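Local coordinates for protein lipopolysaccharide core heptose(I) kinase WaaP (Pseudomonas aeruginosa, PDB 6DFL) that phosphorylates the first heptose of the lipopolysaccharide core at the expense of ATP, with magnesium as cofactor, and also autophosphorylates on tyrosine, at residues 143-148 and 224-229; 206-211 and 248-253. One frame throughout, in Å; residues are numbered along the deposited sequence.

Interaction 1 (143-148 and 224-229). With G9S (S-[2-({N-[(2S)-2-hydroxy-3,3-dimethyl-4-(phosphonooxy)butanoyl]-beta-alanyl}amino)ethyl] hexadecanethioate), chain C.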
loop_
_atom_site.group_PDB
_atom_site.type_symbol
_atom_site.label_atom_id
_atom_site.label_comp_id
_atom_site.label_asym_id
_atom_site.label_seq_id
_atom_site.Cartn_x
_atom_site.Cartn_y
_atom_site.Cartn_z
ATOM N N LEU A 143 0.272 1.048 -9.228
ATOM C CA LEU A 143 -0.283 0.480 -8.000
ATOM C C LEU A 143 0.752 0.456 -6.882
ATOM O O LEU A 143 0.469 0.875 -5.756
ATOM C CB LEU A 143 -0.820 -0.922 -8.272
ATOM C CG LEU A 143 -2.121 -0.915 -9.057
ATOM C CD1 LEU A 143 -2.408 -2.276 -9.640
ATOM C CD2 LEU A 143 -3.253 -0.486 -8.161
ATOM N N VAL A 144 1.965 -0.026 -7.175
ATOM C CA VAL A 144 3.051 0.054 -6.203
ATOM C C VAL A 144 3.150 1.468 -5.639
ATOM O O VAL A 144 3.251 1.664 -4.422
ATOM C CB VAL A 144 4.383 -0.375 -6.845
ATOM C CG1 VAL A 144 5.529 -0.011 -5.927
ATOM C CG2 VAL A 144 4.386 -1.870 -7.148
ATOM N N GLU A 145 3.112 2.477 -6.516
ATOM C CA GLU A 145 3.309 3.842 -6.041
ATOM C C GLU A 145 2.090 4.336 -5.290
ATOM O O GLU A 145 2.224 5.046 -4.287
ATOM C CB GLU A 145 3.639 4.781 -7.203
ATOM C CG GLU A 145 4.921 4.403 -7.897
ATOM C CD GLU A 145 5.340 5.438 -8.927
ATOM O OE1 GLU A 145 4.770 6.553 -8.890
ATOM O OE2 GLU A 145 6.226 5.133 -9.763
ATOM N N ALA A 146 0.895 3.983 -5.762
ATOM C CA ALA A 146 -0.306 4.416 -5.065
ATOM C C ALA A 146 -0.344 3.885 -3.633
ATOM O O ALA A 146 -0.920 4.527 -2.746
ATOM C CB ALA A 146 -1.546 3.972 -5.835
ATOM N N VAL A 147 0.291 2.743 -3.368
ATOM C CA VAL A 147 0.274 2.252 -1.994
ATOM C C VAL A 147 1.346 2.956 -1.191
ATOM O O VAL A 147 1.131 3.331 -0.031
ATOM C CB VAL A 147 0.438 0.721 -1.946
ATOM C CG1 VAL A 147 0.461 0.236 -0.514
ATOM C CG2 VAL A 147 -0.677 0.058 -2.739
ATOM N N ALA A 148 2.521 3.123 -1.794
ATOM C CA ALA A 148 3.558 3.958 -1.198
ATOM C C ALA A 148 2.997 5.305 -0.750
ATOM O O ALA A 148 3.256 5.744 0.371
ATOM C CB ALA A 148 4.701 4.127 -2.180
ATOM N N LYS A 224 10.705 -2.233 -5.862
ATOM C CA LYS A 224 10.805 -1.979 -4.430
ATOM C C LYS A 224 11.458 -0.627 -4.143
ATOM O O LYS A 224 11.028 0.085 -3.225
ATOM C CB LYS A 224 11.569 -3.122 -3.742
ATOM C CG LYS A 224 10.905 -4.505 -3.859
ATOM C CD LYS A 224 11.837 -5.606 -3.373
ATOM C CE LYS A 224 11.431 -6.955 -3.937
ATOM N NZ LYS A 224 12.259 -8.052 -3.353
ATOM N N LEU A 225 12.496 -0.255 -4.908
ATOM C CA LEU A 225 13.070 1.092 -4.787
ATOM C C LEU A 225 12.047 2.157 -5.157
ATOM O O LEU A 225 11.917 3.167 -4.458
ATOM C CB LEU A 225 14.323 1.229 -5.656
ATOM C CG LEU A 225 15.459 0.240 -5.398
ATOM C CD1 LEU A 225 16.504 0.303 -6.492
ATOM C CD2 LEU A 225 16.065 0.507 -4.046
ATOM N N ARG A 226 11.317 1.960 -6.260
ATOM C CA ARG A 226 10.190 2.838 -6.550
ATOM C C ARG A 226 9.299 2.987 -5.329
ATOM O O ARG A 226 8.919 4.100 -4.960
ATOM C CB ARG A 226 9.376 2.290 -7.724
ATOM C CG ARG A 226 9.760 2.813 -9.081
ATOM C CD ARG A 226 9.195 2.005 -10.233
ATOM N NE ARG A 226 10.075 2.048 -11.400
ATOM C CZ ARG A 226 10.793 1.020 -11.858
ATOM N NH1 ARG A 226 10.725 -0.176 -11.273
ATOM N NH2 ARG A 226 11.578 1.178 -12.922
ATOM N N PHE A 227 8.965 1.869 -4.671
ATOM C CA PHE A 227 8.127 1.969 -3.486
ATOM C C PHE A 227 8.781 2.843 -2.428
ATOM O O PHE A 227 8.122 3.702 -1.838
ATOM C CB PHE A 227 7.820 0.588 -2.887
ATOM C CG PHE A 227 6.921 0.674 -1.703
ATOM C CD1 PHE A 227 5.551 0.578 -1.860
ATOM C CD2 PHE A 227 7.421 0.960 -0.454
ATOM C CE1 PHE A 227 4.703 0.723 -0.783
ATOM C CE2 PHE A 227 6.569 1.096 0.628
ATOM C CZ PHE A 227 5.212 0.978 0.458
ATOM N N LEU A 228 10.050 2.575 -2.112
ATOM C CA LEU A 228 10.708 3.269 -1.006
ATOM C C LEU A 228 10.792 4.773 -1.257
ATOM O O LEU A 228 10.528 5.578 -0.349
ATOM C CB LEU A 228 12.102 2.690 -0.795
ATOM C CG LEU A 228 12.148 1.245 -0.269
ATOM C CD1 LEU A 228 13.538 0.642 -0.482
ATOM C CD2 LEU A 228 11.771 1.225 1.199
ATOM N N ARG A 229 11.156 5.159 -2.483
ATOM C CA ARG A 229 11.236 6.573 -2.841
ATOM C C ARG A 229 9.892 7.254 -2.635
ATOM O O ARG A 229 9.801 8.281 -1.950
ATOM C CB ARG A 229 11.704 6.722 -4.295
ATOM C CG ARG A 229 11.693 8.158 -4.796
ATOM C CD ARG A 229 12.612 8.338 -6.023
ATOM N NE ARG A 229 12.074 7.755 -7.255
ATOM C CZ ARG A 229 12.827 7.204 -8.209
ATOM N NH1 ARG A 229 14.146 7.141 -8.070
ATOM N NH2 ARG A 229 12.267 6.703 -9.300
HETATM C C1 G9S C . 17.130 -2.697 -2.771
HETATM C C2 G9S C . 18.574 -3.989 -4.383
HETATM C C3 G9S C . 19.667 -5.018 -4.621
HETATM C C4 G9S C . 21.020 -4.699 -4.011
HETATM C C5 G9S C . 21.866 -2.607 -2.661
HETATM C C6 G9S C . 22.605 -1.101 -4.724
HETATM C C7 G9S C . 23.873 -0.823 -5.496
HETATM C C8 G9S C . 21.540 -1.574 -5.677
HETATM C C10 G9S C . 14.966 -3.444 -0.123
HETATM C C11 G9S C . 14.479 -4.156 1.107
HETATM C C12 G9S C . 12.977 -4.211 1.260
HETATM C C13 G9S C . 12.179 -3.659 0.092
HETATM C C14 G9S C . 11.314 -2.425 0.383
HETATM C C15 G9S C . 9.828 -2.658 0.605
HETATM C C16 G9S C . 8.965 -2.914 -0.608
HETATM N N2 G9S C . 18.162 -3.669 -3.024
HETATM C C19 G9S C . 15.709 -3.198 -2.834
HETATM C C20 G9S C . 22.181 0.178 -4.068
HETATM C C21 G9S C . 7.489 -2.538 -0.534
HETATM C C22 G9S C . 6.596 -3.309 -1.503
HETATM C C23 G9S C . 5.116 -3.333 -1.256
HETATM C C24 G9S C . 4.253 -2.765 -2.363
HETATM C C25 G9S C . 2.742 -2.956 -2.318
HETATM C C26 G9S C . 1.971 -2.851 -3.637
HETATM C C27 G9S C . 1.783 -4.128 -4.434
HETATM C C28 G9S C . 0.815 -4.053 -5.577
HETATM C C29 G9S C . -0.396 -4.930 -5.522
HETATM C C30 G9S C . 22.956 -2.189 -3.658
HETATM N N3 G9S C . 20.995 -3.778 -2.848
HETATM O O2 G9S C . 18.052 -3.419 -5.335
HETATM O O3 G9S C . 15.331 -2.274 -0.092
HETATM O O4 G9S C . 21.717 -1.939 -1.643
HETATM O O5 G9S C . 23.535 -3.314 -4.214
HETATM O O6 G9S C . 25.064 -0.955 -4.786
HETATM O O8 G9S C . 27.564 -0.658 -4.579
HETATM O O9 G9S C . 26.076 1.363 -4.499
HETATM P P1 G9S C . 26.289 -0.018 -5.086
HETATM S S1 G9S C . 15.273 -4.400 -1.587
#
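Phe227 carries most of this contact between two helices that run roughly parallel, their short axes 8.5 Å apart and crossing at -29°. Its CG lies anti to the backbone N (chi1 -178°), and this swings the ring toward 143-148. One face takes a CH-pi contact from Ala148, whose CB points at the other helix and sits 3.9 Å from the Phe227 ring centroid. The opposite face carries the palmitoyl chain of the ligand: G9S C21 lies 3.5 Å from Phe227 CG, offset toward the rim. The ring is thus a flat spacer between a helix methyl and a fatty acyl chain.

Aliphatic packing continues the seam. Val144 has CG1 anti to its backbone N and brings it obliquely to within 3.9 Å of Phe227 CB. Farther down the acyl chain, Val147 turns CG2 to the ligand, 4.0 Å from G9S C26.

Residues on the other faces of 224-229 follow the ligand outward. The methylenes of Lys224 run beside it, with Leu228 CD1 3.4 Å from the thioester oxygen G9S O3. Leu225 CD2 reaches the pantetheine arm, 3.6 Å from G9S C1.

No hydrogen bond joins the segments. Glu145 leans toward Arg226, but Glu145 OE2 stays 5.2 Å from Arg226 NE and the charges do not pair. Arg226 instead makes salt bridges through NE and NH2 to an acidic side chain of another protein in the assembly, and through NH1 to Asp223.

Val147 and Phe227 line the path of the acyl chain. Helix 200-212 closes the Phe227 side of the contact with Leu207 and Leu210, strand 184-186 backs helix 137-156 through Leu184, and helix 236-242 backs helix 221-232 through Leu236 and Leu240.

Interaction 2 (206-211 and 248-253). With G9S (S-[2-({N-[(2S)-2-hydroxy-3,3-dimethyl-4-(phosphonooxy)butanoyl]-beta-alanyl}amino)ethyl] hexadecanethioate), chain C.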
loop_
_atom_site.group_PDB
_atom_site.type_symbol
_atom_site.label_atom_id
_atom_site.label_comp_id
_atom_site.label_asym_id
_atom_site.label_seq_id
_atom_site.Cartn_x
_atom_site.Cartn_y
_atom_site.Cartn_z
ATOM N N ASP A 206 4.690 -1.708 10.045
ATOM C CA ASP A 206 3.788 -1.648 8.892
ATOM C C ASP A 206 4.535 -1.921 7.594
ATOM O O ASP A 206 4.053 -2.670 6.733
ATOM C CB ASP A 206 3.135 -0.275 8.786
ATOM C CG ASP A 206 1.943 -0.087 9.695
ATOM O OD1 ASP A 206 1.643 -0.941 10.568
ATOM O OD2 ASP A 206 1.303 0.979 9.526
ATOM N N LEU A 207 5.679 -1.244 7.403
ATOM C CA LEU A 207 6.463 -1.414 6.187
ATOM C C LEU A 207 6.954 -2.840 6.044
ATOM O O LEU A 207 6.971 -3.391 4.942
ATOM C CB LEU A 207 7.668 -0.474 6.184
ATOM C CG LEU A 207 7.509 1.037 6.033
ATOM C CD1 LEU A 207 8.886 1.660 6.143
ATOM C CD2 LEU A 207 6.839 1.363 4.719
ATOM N N ALA A 208 7.412 -3.433 7.140
ATOM C CA ALA A 208 7.776 -4.844 7.129
ATOM C C ALA A 208 6.600 -5.698 6.684
ATOM O O ALA A 208 6.704 -6.492 5.744
ATOM C CB ALA A 208 8.255 -5.257 8.518
ATOM N N ALA A 209 5.454 -5.529 7.338
ATOM C CA ALA A 209 4.304 -6.369 7.025
ATOM C C ALA A 209 3.849 -6.150 5.587
ATOM O O ALA A 209 3.557 -7.114 4.868
ATOM C CB ALA A 209 3.175 -6.090 8.011
ATOM N N LEU A 210 3.814 -4.893 5.126
ATOM C CA LEU A 210 3.399 -4.673 3.747
ATOM C C LEU A 210 4.310 -5.420 2.789
ATOM O O LEU A 210 3.837 -6.085 1.858
ATOM C CB LEU A 210 3.369 -3.191 3.434
ATOM C CG LEU A 210 2.818 -2.978 2.038
ATOM C CD1 LEU A 210 1.411 -3.493 1.928
ATOM C CD2 LEU A 210 2.883 -1.499 1.674
ATOM N N TYR A 211 5.616 -5.388 3.050
ATOM C CA TYR A 211 6.564 -6.092 2.198
ATOM C C TYR A 211 6.335 -7.607 2.237
ATOM O O TYR A 211 6.281 -8.260 1.193
ATOM C CB TYR A 211 7.988 -5.751 2.626
ATOM C CG TYR A 211 9.063 -6.338 1.743
ATOM C CD1 TYR A 211 8.854 -6.520 0.385
ATOM C CD2 TYR A 211 10.283 -6.726 2.277
ATOM C CE1 TYR A 211 9.839 -7.064 -0.425
ATOM C CE2 TYR A 211 11.274 -7.262 1.478
ATOM C CZ TYR A 211 11.039 -7.441 0.132
ATOM O OH TYR A 211 12.024 -7.979 -0.667
ATOM N N ALA A 248 17.994 -4.121 5.330
ATOM C CA ALA A 248 18.734 -5.373 5.301
ATOM C C ALA A 248 18.013 -6.430 6.123
ATOM O O ALA A 248 17.980 -7.609 5.750
ATOM C CB ALA A 248 20.144 -5.157 5.836
ATOM N N TRP A 249 17.419 -6.011 7.238
ATOM C CA TRP A 249 16.612 -6.916 8.038
ATOM C C TRP A 249 15.413 -7.406 7.247
ATOM O O TRP A 249 15.199 -8.616 7.132
ATOM C CB TRP A 249 16.161 -6.225 9.319
ATOM C CG TRP A 249 15.188 -7.050 10.084
ATOM C CD1 TRP A 249 15.479 -8.051 10.968
ATOM C CD2 TRP A 249 13.764 -6.957 10.037
ATOM N NE1 TRP A 249 14.325 -8.581 11.477
ATOM C CE2 TRP A 249 13.254 -7.934 10.921
ATOM C CE3 TRP A 249 12.867 -6.150 9.337
ATOM C CZ2 TRP A 249 11.885 -8.119 11.123
ATOM C CZ3 TRP A 249 11.509 -6.341 9.532
ATOM C CH2 TRP A 249 11.030 -7.322 10.417
HETATM N N MSE A 250 14.645 -6.485 6.660
HETATM C CA MSE A 250 13.487 -6.880 5.870
HETATM C C MSE A 250 13.890 -7.827 4.776
HETATM O O MSE A 250 13.205 -8.795 4.516
HETATM C CB MSE A 250 12.779 -5.691 5.255
HETATM C CG MSE A 250 12.079 -4.801 6.244
HETATM SE SE MSE A 250 11.535 -3.092 5.477
HETATM C CE MSE A 250 10.379 -3.668 4.051
ATOM N N GLU A 251 15.022 -7.571 4.130
ATOM C CA GLU A 251 15.422 -8.480 3.066
ATOM C C GLU A 251 15.775 -9.855 3.625
ATOM O O GLU A 251 15.590 -10.863 2.941
ATOM C CB GLU A 251 16.587 -7.887 2.275
ATOM C CG GLU A 251 16.729 -8.454 0.861
ATOM C CD GLU A 251 15.398 -8.622 0.138
ATOM O OE1 GLU A 251 15.153 -9.718 -0.430
ATOM O OE2 GLU A 251 14.591 -7.669 0.142
ATOM N N ARG A 252 16.260 -9.910 4.866
ATOM C CA ARG A 252 16.675 -11.175 5.452
ATOM C C ARG A 252 15.466 -11.995 5.877
ATOM O O ARG A 252 15.382 -13.192 5.588
ATOM C CB ARG A 252 17.594 -10.914 6.639
ATOM C CG ARG A 252 19.036 -10.763 6.273
ATOM C CD ARG A 252 19.899 -10.961 7.507
ATOM N NE ARG A 252 19.350 -10.248 8.658
ATOM C CZ ARG A 252 19.504 -8.941 8.861
ATOM N NH1 ARG A 252 20.193 -8.208 7.991
ATOM N NH2 ARG A 252 18.975 -8.366 9.932
ATOM N N LYS A 253 14.521 -11.356 6.570
ATOM C CA LYS A 253 13.238 -11.981 6.860
ATOM C C LYS A 253 12.538 -12.440 5.583
ATOM O O LYS A 253 12.052 -13.575 5.504
ATOM C CB LYS A 253 12.358 -11.010 7.637
ATOM C CG LYS A 253 11.202 -11.672 8.352
ATOM C CD LYS A 253 11.111 -11.143 9.759
ATOM C CE LYS A 253 10.048 -11.874 10.565
ATOM N NZ LYS A 253 10.021 -11.370 11.974
HETATM C C1 G9S C . 17.130 -2.697 -2.771
HETATM C C2 G9S C . 18.574 -3.989 -4.383
HETATM C C3 G9S C . 19.667 -5.018 -4.621
HETATM C C4 G9S C . 21.020 -4.699 -4.011
HETATM C C5 G9S C . 21.866 -2.607 -2.661
HETATM C C6 G9S C . 22.605 -1.101 -4.724
HETATM C C7 G9S C . 23.873 -0.823 -5.496
HETATM C C8 G9S C . 21.540 -1.574 -5.677
HETATM C C10 G9S C . 14.966 -3.444 -0.123
HETATM C C11 G9S C . 14.479 -4.156 1.107
HETATM C C12 G9S C . 12.977 -4.211 1.260
HETATM C C13 G9S C . 12.179 -3.659 0.092
HETATM C C14 G9S C . 11.314 -2.425 0.383
HETATM C C15 G9S C . 9.828 -2.658 0.605
HETATM C C16 G9S C . 8.965 -2.914 -0.608
HETATM N N2 G9S C . 18.162 -3.669 -3.024
HETATM C C19 G9S C . 15.709 -3.198 -2.834
HETATM C C20 G9S C . 22.181 0.178 -4.068
HETATM C C21 G9S C . 7.489 -2.538 -0.534
HETATM C C22 G9S C . 6.596 -3.309 -1.503
HETATM C C23 G9S C . 5.116 -3.333 -1.256
HETATM C C24 G9S C . 4.253 -2.765 -2.363
HETATM C C25 G9S C . 2.742 -2.956 -2.318
HETATM C C26 G9S C . 1.971 -2.851 -3.637
HETATM C C27 G9S C . 1.783 -4.128 -4.434
HETATM C C28 G9S C . 0.815 -4.053 -5.577
HETATM C C29 G9S C . -0.396 -4.930 -5.522
HETATM C C30 G9S C . 22.956 -2.189 -3.658
HETATM N N3 G9S C . 20.995 -3.778 -2.848
HETATM O O2 G9S C . 18.052 -3.419 -5.335
HETATM O O3 G9S C . 15.331 -2.274 -0.092
HETATM O O4 G9S C . 21.717 -1.939 -1.643
HETATM O O5 G9S C . 23.535 -3.314 -4.214
HETATM O O6 G9S C . 25.064 -0.955 -4.786
HETATM O O8 G9S C . 27.564 -0.658 -4.579
HETATM O O9 G9S C . 26.076 1.363 -4.499
HETATM P P1 G9S C . 26.289 -0.018 -5.086
HETATM S S1 G9S C . 15.273 -4.400 -1.587
#
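The thioester end of the palmitoyl chain passes over Tyr211, with G9S C13 near the middle of one ring face and G9S C12 3.5 Å from Tyr211 CE2. At the ring edge, Tyr211 OH donates a 2.7 Å hydrogen bond to Glu251 OE2, which receives it on its syn lone pair. The carboxylate and ring planes are turned 52° apart. Glu251 starts out away from 206-211, and a bend at chi2 (42°) brings its tip back.

Met250, present as selenomethionine, packs obliquely against the base of the tyrosine side chain. Its CE lies 3.5 Å from Tyr211 CB and 3.6 Å from G9S C15, reaching there through a bend at chi3 (59°), so it touches both the tyrosine and the acyl chain. The same methyl approaches the backbone carbonyl of Leu207. Farther along, Ala208 CB meets the edge of the Trp249 indole in its plane, 3.6 Å from Trp249 CZ3.

In the second shell, Lys224 NZ hydrogen-bonds Tyr211 OH, so two hydrogen bonds hold the phenol oxygen; a lysine charge this close would probably make the hydroxyl a stronger donor to Glu251. Leu207 packs on Tyr231, and Leu210 on Val151 and Ile166.

Deeper still, Asp206 accepts hydrogen bonds from the backbone N of His161 and Arg162 and bonds to His155. An aspartate of a central helix holding the backbone of the His-Arg-Asp catalytic loop, whose Asp163 is probably the catalytic residue, is characteristic of helix F in the protein kinase C-lobe.

Running from the N terminus, the chain passes through 143-148 on helix 137-156, the His-Arg-Asp loop, 206-211 on helix 200-212, then 224-229 and finally 248-253 near the C terminus. Interaction 1 closes a loop with 75 intervening residues, including the catalytic loop; interaction 2 closes one of 36, all helix and connecting loop. The segments alternate, so the two loops cross rather than nest. Their centres are about 14 Å apart, and helices 200-212 and 221-232, consecutive in the chain, join them directly. Together they tie four C-lobe helices around one acyl chain, interaction 1 following the chain from the thioester to near its far end, interaction 2 lying mainly against its thioester half.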